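Local coordinates for uncharacterized protein lp_2664 (Lactobacillus plantarum WCFS1, PDB 2PJQ) that is of unknown function but carries an HD domain and is probably a metal-dependent phosphohydrolase, as many members of that superfamily are, at residues B[15-18]-B[19-23]; B[28-31]-B[32-36]; B[82-85]-B[86-90]. All blocks are in the same frame, centred on the assembly; numbering follows the deposited sequence.

Contact 1: residues B[15-18]-B[19-23]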
loop_
_atom_site.group_PDB
_atom_site.type_symbol
_atom_site.label_atom_id
_atom_site.label_comp_id
_atom_site.label_asym_id
_atom_site.label_seq_id
_atom_site.Cartn_x
_atom_site.Cartn_y
_atom_site.Cartn_z
ATOM N N ILE B 15 12.594 27.729 0.000
ATOM C CA ILE B 15 11.739 26.847 0.780
ATOM C C ILE B 15 11.462 25.564 0.019
ATOM O O ILE B 15 11.390 24.479 0.620
ATOM C CB ILE B 15 10.380 27.525 1.098
ATOM C CG1 ILE B 15 10.608 28.728 2.005
ATOM C CG2 ILE B 15 9.431 26.533 1.765
ATOM C CD1 ILE B 15 9.419 29.575 2.150
ATOM N N GLN B 16 11.278 25.697 -1.299
ATOM C CA GLN B 16 11.003 24.538 -2.152
ATOM C C GLN B 16 12.226 23.640 -2.059
ATOM O O GLN B 16 12.126 22.431 -1.770
ATOM C CB GLN B 16 10.807 24.966 -3.604
ATOM C CG GLN B 16 10.419 23.810 -4.529
ATOM C CD GLN B 16 10.469 24.181 -6.011
ATOM O OE1 GLN B 16 10.088 25.287 -6.417
ATOM N NE2 GLN B 16 10.932 23.247 -6.826
ATOM N N THR B 17 13.381 24.259 -2.287
ATOM C CA THR B 17 14.638 23.554 -2.234
ATOM C C THR B 17 14.754 22.899 -0.893
ATOM O O THR B 17 15.059 21.717 -0.808
ATOM C CB THR B 17 15.842 24.484 -2.398
ATOM O OG1 THR B 17 15.697 25.251 -3.586
ATOM C CG2 THR B 17 17.120 23.679 -2.505
ATOM N N TYR B 18 14.511 23.656 0.162
ATOM C CA TYR B 18 14.613 23.085 1.491
ATOM C C TYR B 18 13.711 21.860 1.662
ATOM O O TYR B 18 14.157 20.790 2.104
ATOM C CB TYR B 18 14.260 24.127 2.543
ATOM C CG TYR B 18 14.509 23.635 3.941
ATOM C CD1 TYR B 18 15.811 23.445 4.413
ATOM C CD2 TYR B 18 13.446 23.289 4.770
ATOM C CE1 TYR B 18 16.050 22.918 5.665
ATOM C CE2 TYR B 18 13.673 22.757 6.032
ATOM C CZ TYR B 18 14.978 22.572 6.470
ATOM O OH TYR B 18 15.186 22.008 7.701
ATOM N N ALA B 19 12.443 22.030 1.306
ATOM C CA ALA B 19 11.460 20.968 1.426
ATOM C C ALA B 19 11.895 19.686 0.725
ATOM O O ALA B 19 12.044 18.642 1.363
ATOM C CB ALA B 19 10.141 21.438 0.862
ATOM N N LEU B 20 12.087 19.756 -0.590
ATOM C CA LEU B 20 12.494 18.578 -1.354
ATOM C C LEU B 20 13.749 17.881 -0.796
ATOM O O LEU B 20 13.846 16.661 -0.837
ATOM C CB LEU B 20 12.697 18.950 -2.827
ATOM C CG LEU B 20 11.447 19.499 -3.526
ATOM C CD1 LEU B 20 11.829 20.126 -4.832
ATOM C CD2 LEU B 20 10.436 18.402 -3.737
ATOM N N GLN B 21 14.715 18.625 -0.276
ATOM C CA GLN B 21 15.890 17.961 0.281
ATOM C C GLN B 21 15.517 17.121 1.503
ATOM O O GLN B 21 15.819 15.932 1.560
ATOM C CB GLN B 21 16.965 18.979 0.669
ATOM C CG GLN B 21 18.152 18.972 -0.265
ATOM C CD GLN B 21 17.825 19.560 -1.630
ATOM O OE1 GLN B 21 16.695 19.425 -2.128
ATOM N NE2 GLN B 21 18.818 20.206 -2.252
ATOM N N LYS B 22 14.848 17.739 2.471
ATOM C CA LYS B 22 14.455 17.055 3.693
ATOM C C LYS B 22 13.531 15.872 3.485
ATOM O O LYS B 22 13.354 15.056 4.395
ATOM C CB LYS B 22 13.789 18.034 4.666
ATOM C CG LYS B 22 14.739 18.993 5.348
ATOM C CD LYS B 22 15.682 18.266 6.282
ATOM C CE LYS B 22 16.678 19.231 6.884
ATOM N NZ LYS B 22 17.212 18.727 8.185
ATOM N N LEU B 23 12.922 15.774 2.305
ATOM C CA LEU B 23 12.020 14.655 2.047
ATOM C C LEU B 23 12.562 13.640 1.072
ATOM O O LEU B 23 11.817 12.836 0.537
ATOM C CB LEU B 23 10.653 15.149 1.578
ATOM C CG LEU B 23 9.880 15.778 2.729
ATOM C CD1 LEU B 23 8.575 16.335 2.209
ATOM C CD2 LEU B 23 9.643 14.749 3.818
#
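K22 lays its aliphatic chain over the phenol ring of Y18, one helical turn back, and this CH-pi contact is the main meeting of side chains here. CG of K22 stands 4.1 Å from the centroid of the Y18 ring, 25° off the ring normal, so it lies over the face but is displaced toward the rim near CZ. Further along the chain, CE of K22 passes 3.3 Å from OH of Y18, and the lysine thus slants across the hydroxyl end of the ring. The overlap depends on both torsions: Y18 carries its CG trans to the backbone N (chi1 -173°), while K22 bends at chi2 (-66°) instead of running straight off the helix. NZ of K22 then has a long, weak ion pair with D80, and the phenol also packs on D80, L81 and Q84 of helix 74-87.

These residues form the last turns of the all-helical fold's first helix, 9-22, and L23 is where helical geometry is lost.

A second, looser pair lies elsewhere on the helix surface. Q16 and L20 run side by side, and CD1 of L20 comes 3.8 Å from NE2 of Q16.

Backbone bonds of the alpha-helical pattern underlie both pairs. A19 N donates to I15 O at 2.8 Å, L20 N to Q16 O, Q21 N to T17 O, and K22 N to Y18 O at 3.1 Å. The hydroxyl of T17 turns back to the preceding turn, where OG1 is hydrogen-bonded to the carbonyl oxygen of T13.

Contact 2: residues B[28-31]-B[32-36]; sequences SGHG and RDHLQ
L35 N donates to the carbonyl oxygen of G31 at 3.1 Å in a nearly straight bond (174°), the first full turn of the helix that starts at R32. G31 occupies the N-cap position without a side chain to cap with. CG of L35 packs against the same oxygen, 3.3 Å from G31 O.

The side chains that meet are two imidazoles. H30 turns its ring edge toward the face of H34, a T-shaped pair with centroids 5.2 Å apart and planes at 78°. H34 reaches back over the loop because its CG is trans to the backbone N (chi1 166°), which brings CD2 of H34 to 3.7 Å from CA of H30. The carbonyl oxygen of G29 lies over one face of the H34 ring. Both ring nitrogens of H34 have partners: ND1 bonds D131 and NE2, weakly, D64, which together probably hold the ring's rotation. H34 is probably the first histidine of the H...HD...D signature, though no metal is bound to that group here.

L35 and R32 lean on L20 of helix 9-22, R140 of helix 134-148 touches both imidazoles, and D33 packs on W217 of the second subunit.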
loop_
_atom_site.group_PDB
_atom_site.type_symbol
_atom_site.label_atom_id
_atom_site.label_comp_id
_atom_site.label_asym_id
_atom_site.label_seq_id
_atom_site.Cartn_x
_atom_site.Cartn_y
_atom_site.Cartn_z
ATOM N N SER B 28 7.533 6.808 2.582
ATOM C CA SER B 28 6.321 6.702 3.397
ATOM C C SER B 28 5.126 7.246 2.627
ATOM O O SER B 28 3.985 7.124 3.073
ATOM C CB SER B 28 6.467 7.482 4.702
ATOM O OG SER B 28 6.541 8.871 4.458
ATOM N N GLY B 29 5.404 7.838 1.467
ATOM C CA GLY B 29 4.351 8.398 0.647
ATOM C C GLY B 29 4.272 9.896 0.858
ATOM O O GLY B 29 3.194 10.499 0.870
ATOM N N HIS B 30 5.426 10.515 1.033
ATOM C CA HIS B 30 5.466 11.948 1.266
ATOM C C HIS B 30 6.745 12.515 0.661
ATOM O O HIS B 30 7.333 13.462 1.187
ATOM C CB HIS B 30 5.416 12.224 2.774
ATOM C CG HIS B 30 4.226 11.622 3.457
ATOM N ND1 HIS B 30 3.045 12.308 3.644
ATOM C CD2 HIS B 30 4.017 10.378 3.945
ATOM C CE1 HIS B 30 2.160 11.511 4.214
ATOM N NE2 HIS B 30 2.725 10.334 4.407
ATOM N N GLY B 31 7.160 11.922 -0.452
ATOM C CA GLY B 31 8.363 12.353 -1.129
ATOM C C GLY B 31 8.057 13.413 -2.158
ATOM O O GLY B 31 6.993 14.023 -2.132
ATOM N N ARG B 32 8.984 13.606 -3.086
ATOM C CA ARG B 32 8.860 14.629 -4.108
ATOM C C ARG B 32 7.614 14.646 -4.999
ATOM O O ARG B 32 7.145 15.725 -5.345
ATOM C CB ARG B 32 10.151 14.654 -4.936
ATOM C CG ARG B 32 11.319 15.275 -4.146
ATOM C CD ARG B 32 12.663 14.606 -4.425
ATOM N NE ARG B 32 13.678 15.505 -4.982
ATOM C CZ ARG B 32 13.560 16.169 -6.136
ATOM N NH1 ARG B 32 12.458 16.061 -6.886
ATOM N NH2 ARG B 32 14.566 16.926 -6.554
ATOM N N ASP B 33 7.061 13.490 -5.368
ATOM C CA ASP B 33 5.852 13.486 -6.204
ATOM C C ASP B 33 4.672 14.082 -5.421
ATOM O O ASP B 33 3.972 14.985 -5.911
ATOM C CB ASP B 33 5.532 12.062 -6.669
ATOM C CG ASP B 33 6.575 11.516 -7.643
ATOM O OD1 ASP B 33 6.714 12.097 -8.733
ATOM O OD2 ASP B 33 7.259 10.511 -7.327
ATOM N N HIS B 34 4.465 13.567 -4.208
ATOM C CA HIS B 34 3.415 14.042 -3.299
ATOM C C HIS B 34 3.531 15.560 -3.235
ATOM O O HIS B 34 2.611 16.281 -3.605
ATOM C CB HIS B 34 3.632 13.446 -1.900
ATOM C CG HIS B 34 2.830 14.099 -0.804
ATOM N ND1 HIS B 34 1.455 14.017 -0.725
ATOM C CD2 HIS B 34 3.228 14.777 0.303
ATOM C CE1 HIS B 34 1.047 14.610 0.382
ATOM N NE2 HIS B 34 2.103 15.078 1.025
ATOM N N LEU B 35 4.691 16.024 -2.790
ATOM C CA LEU B 35 4.984 17.449 -2.672
ATOM C C LEU B 35 4.667 18.266 -3.913
ATOM O O LEU B 35 4.155 19.377 -3.811
ATOM C CB LEU B 35 6.454 17.642 -2.321
ATOM C CG LEU B 35 6.807 17.108 -0.942
ATOM C CD1 LEU B 35 8.320 17.198 -0.744
ATOM C CD2 LEU B 35 6.032 17.891 0.122
ATOM N N GLN B 36 4.983 17.714 -5.079
ATOM C CA GLN B 36 4.738 18.408 -6.334
ATOM C C GLN B 36 3.270 18.408 -6.672
ATOM O O GLN B 36 2.754 19.412 -7.153
ATOM C CB GLN B 36 5.516 17.769 -7.484
ATOM C CG GLN B 36 7.004 17.781 -7.299
ATOM C CD GLN B 36 7.735 17.887 -8.616
ATOM O OE1 GLN B 36 7.661 18.917 -9.290
ATOM N NE2 GLN B 36 8.441 16.821 -8.999
#

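Contact 3: residues B[82-85]-B[86-90]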
loop_
_atom_site.group_PDB
_atom_site.type_symbol
_atom_site.label_atom_id
_atom_site.label_comp_id
_atom_site.label_asym_id
_atom_site.label_seq_id
_atom_site.Cartn_x
_atom_site.Cartn_y
_atom_site.Cartn_z
ATOM N N ILE B 82 13.180 26.673 11.199
ATOM C CA ILE B 82 13.405 28.082 11.527
ATOM C C ILE B 82 14.811 28.471 11.062
ATOM O O ILE B 82 15.003 29.496 10.412
ATOM C CB ILE B 82 13.262 28.380 13.058
ATOM C CG1 ILE B 82 11.796 28.296 13.505
ATOM C CG2 ILE B 82 13.711 29.789 13.350
ATOM C CD1 ILE B 82 11.203 26.921 13.430
ATOM N N VAL B 83 15.789 27.642 11.396
ATOM C CA VAL B 83 17.158 27.899 10.989
ATOM C C VAL B 83 17.129 28.214 9.503
ATOM O O VAL B 83 17.834 29.105 9.043
ATOM C CB VAL B 83 18.073 26.663 11.290
ATOM C CG1 VAL B 83 19.461 26.845 10.696
ATOM C CG2 VAL B 83 18.198 26.486 12.805
ATOM N N GLN B 84 16.283 27.514 8.755
ATOM C CA GLN B 84 16.176 27.755 7.316
ATOM C C GLN B 84 15.436 29.065 6.998
ATOM O O GLN B 84 15.920 29.909 6.242
ATOM C CB GLN B 84 15.462 26.589 6.625
ATOM C CG GLN B 84 15.276 26.799 5.120
ATOM C CD GLN B 84 16.587 27.165 4.422
ATOM O OE1 GLN B 84 17.650 26.682 4.812
ATOM N NE2 GLN B 84 16.512 28.011 3.386
ATOM N N LEU B 85 14.248 29.225 7.556
ATOM C CA LEU B 85 13.507 30.440 7.307
ATOM C C LEU B 85 14.339 31.624 7.759
ATOM O O LEU B 85 14.345 32.664 7.094
ATOM C CB LEU B 85 12.185 30.412 8.051
ATOM C CG LEU B 85 11.130 29.476 7.468
ATOM C CD1 LEU B 85 10.148 29.115 8.583
ATOM C CD2 LEU B 85 10.427 30.137 6.271
ATOM N N ASN B 86 15.047 31.487 8.881
ATOM C CA ASN B 86 15.886 32.601 9.324
ATOM C C ASN B 86 16.995 32.848 8.314
ATOM O O ASN B 86 17.204 33.979 7.895
ATOM C CB ASN B 86 16.490 32.357 10.703
ATOM C CG ASN B 86 15.641 32.936 11.811
ATOM O OD1 ASN B 86 15.214 34.083 11.738
ATOM N ND2 ASN B 86 15.396 32.150 12.846
ATOM N N ALA B 87 17.687 31.790 7.904
ATOM C CA ALA B 87 18.753 31.940 6.926
ATOM C C ALA B 87 18.241 32.581 5.633
ATOM O O ALA B 87 19.045 33.034 4.823
ATOM C CB ALA B 87 19.361 30.606 6.628
ATOM N N GLN B 88 16.917 32.624 5.442
ATOM C CA GLN B 88 16.323 33.215 4.237
ATOM C C GLN B 88 15.659 34.577 4.488
ATOM O O GLN B 88 14.899 35.078 3.651
ATOM C CB GLN B 88 15.283 32.265 3.615
ATOM C CG GLN B 88 15.837 30.958 3.073
ATOM C CD GLN B 88 16.970 31.166 2.072
ATOM O OE1 GLN B 88 17.140 32.254 1.526
ATOM N NE2 GLN B 88 17.737 30.107 1.819
ATOM N N ASN B 89 15.944 35.168 5.645
ATOM C CA ASN B 89 15.395 36.466 6.011
ATOM C C ASN B 89 13.889 36.534 5.853
ATOM O O ASN B 89 13.347 37.587 5.500
ATOM C CB ASN B 89 16.021 37.584 5.175
ATOM C CG ASN B 89 17.545 37.498 5.106
ATOM O OD1 ASN B 89 18.230 37.354 6.127
ATOM N ND2 ASN B 89 18.085 37.605 3.885
ATOM N N VAL B 90 13.202 35.425 6.093
ATOM C CA VAL B 90 11.750 35.448 5.992
ATOM C C VAL B 90 11.330 36.325 7.191
ATOM O O VAL B 90 11.848 36.147 8.292
ATOM C CB VAL B 90 11.175 34.011 6.106
ATOM C CG1 VAL B 90 11.201 33.570 7.536
ATOM C CG2 VAL B 90 9.774 33.953 5.591
#
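A Schellman motif ends helix 74-87, its two backbone bonds running from V90 N to L85 O and from N89 N to N86 O. The first, 3.2 Å between V90 N and L85 O, is nearly straight at N-H (169°), with the donor tilted out of the carbonyl plane. The second is shorter, 2.8 Å between N89 N and N86 O. N89 makes the reversal possible by its positive phi of 51°. One turn earlier the helix is still regular, A87 N bonding V83 O at 2.9 Å.

Across the turn the two apolar residues that flank the motif come together. CD2 of L85 lies 3.7 Å from CG1 of V90 and 3.9 Å from its CG2, the isopropyl group crossing the leucine obliquely. V90 sets CG1 between its backbone N and carbonyl carbon, which presents that methyl to L85. Both residues also rest on Q95 of helix 92-102.

On another side of the helix, Q84 and Q88 cross with their amide planes 42° apart. CG of Q88 lies 4.1 Å from CD of Q84, and beyond this pair Q84 packs on Y18 and Q88 on A14 of helix 9-22. An alanine in place of Q88 is likely to leave the Q84 amide freer to turn and to open a gap beside A14. The carbonyl oxygen of Q88 accepts a hydrogen bond from NE2 of Q11.

The 6-to-1 and 5-to-2 bonds, with an apolar contact between the residues at either end of the longer loop, are the classic signature of a Schellman C-cap.

Overall arrangement
From the N terminus, helix 9-22 comes first, and contact 1 spans its last turns. The chain then loops into helix 32-49, whose opening turn is contact 2, and much later reaches contact 3 at the end of helix 74-87. All three are local and lie in series, so none nests in or crosses another. Contact 1 is the common neighbour: L20 and L23 pack on R32 and L35 of contact 2, tying the two successive helices together, while Y18 and I15 meet Q84 and L85 of contact 3. Contacts 2 and 3 do not touch, their centres lying about 23 Å apart with helix 9-22 linking them.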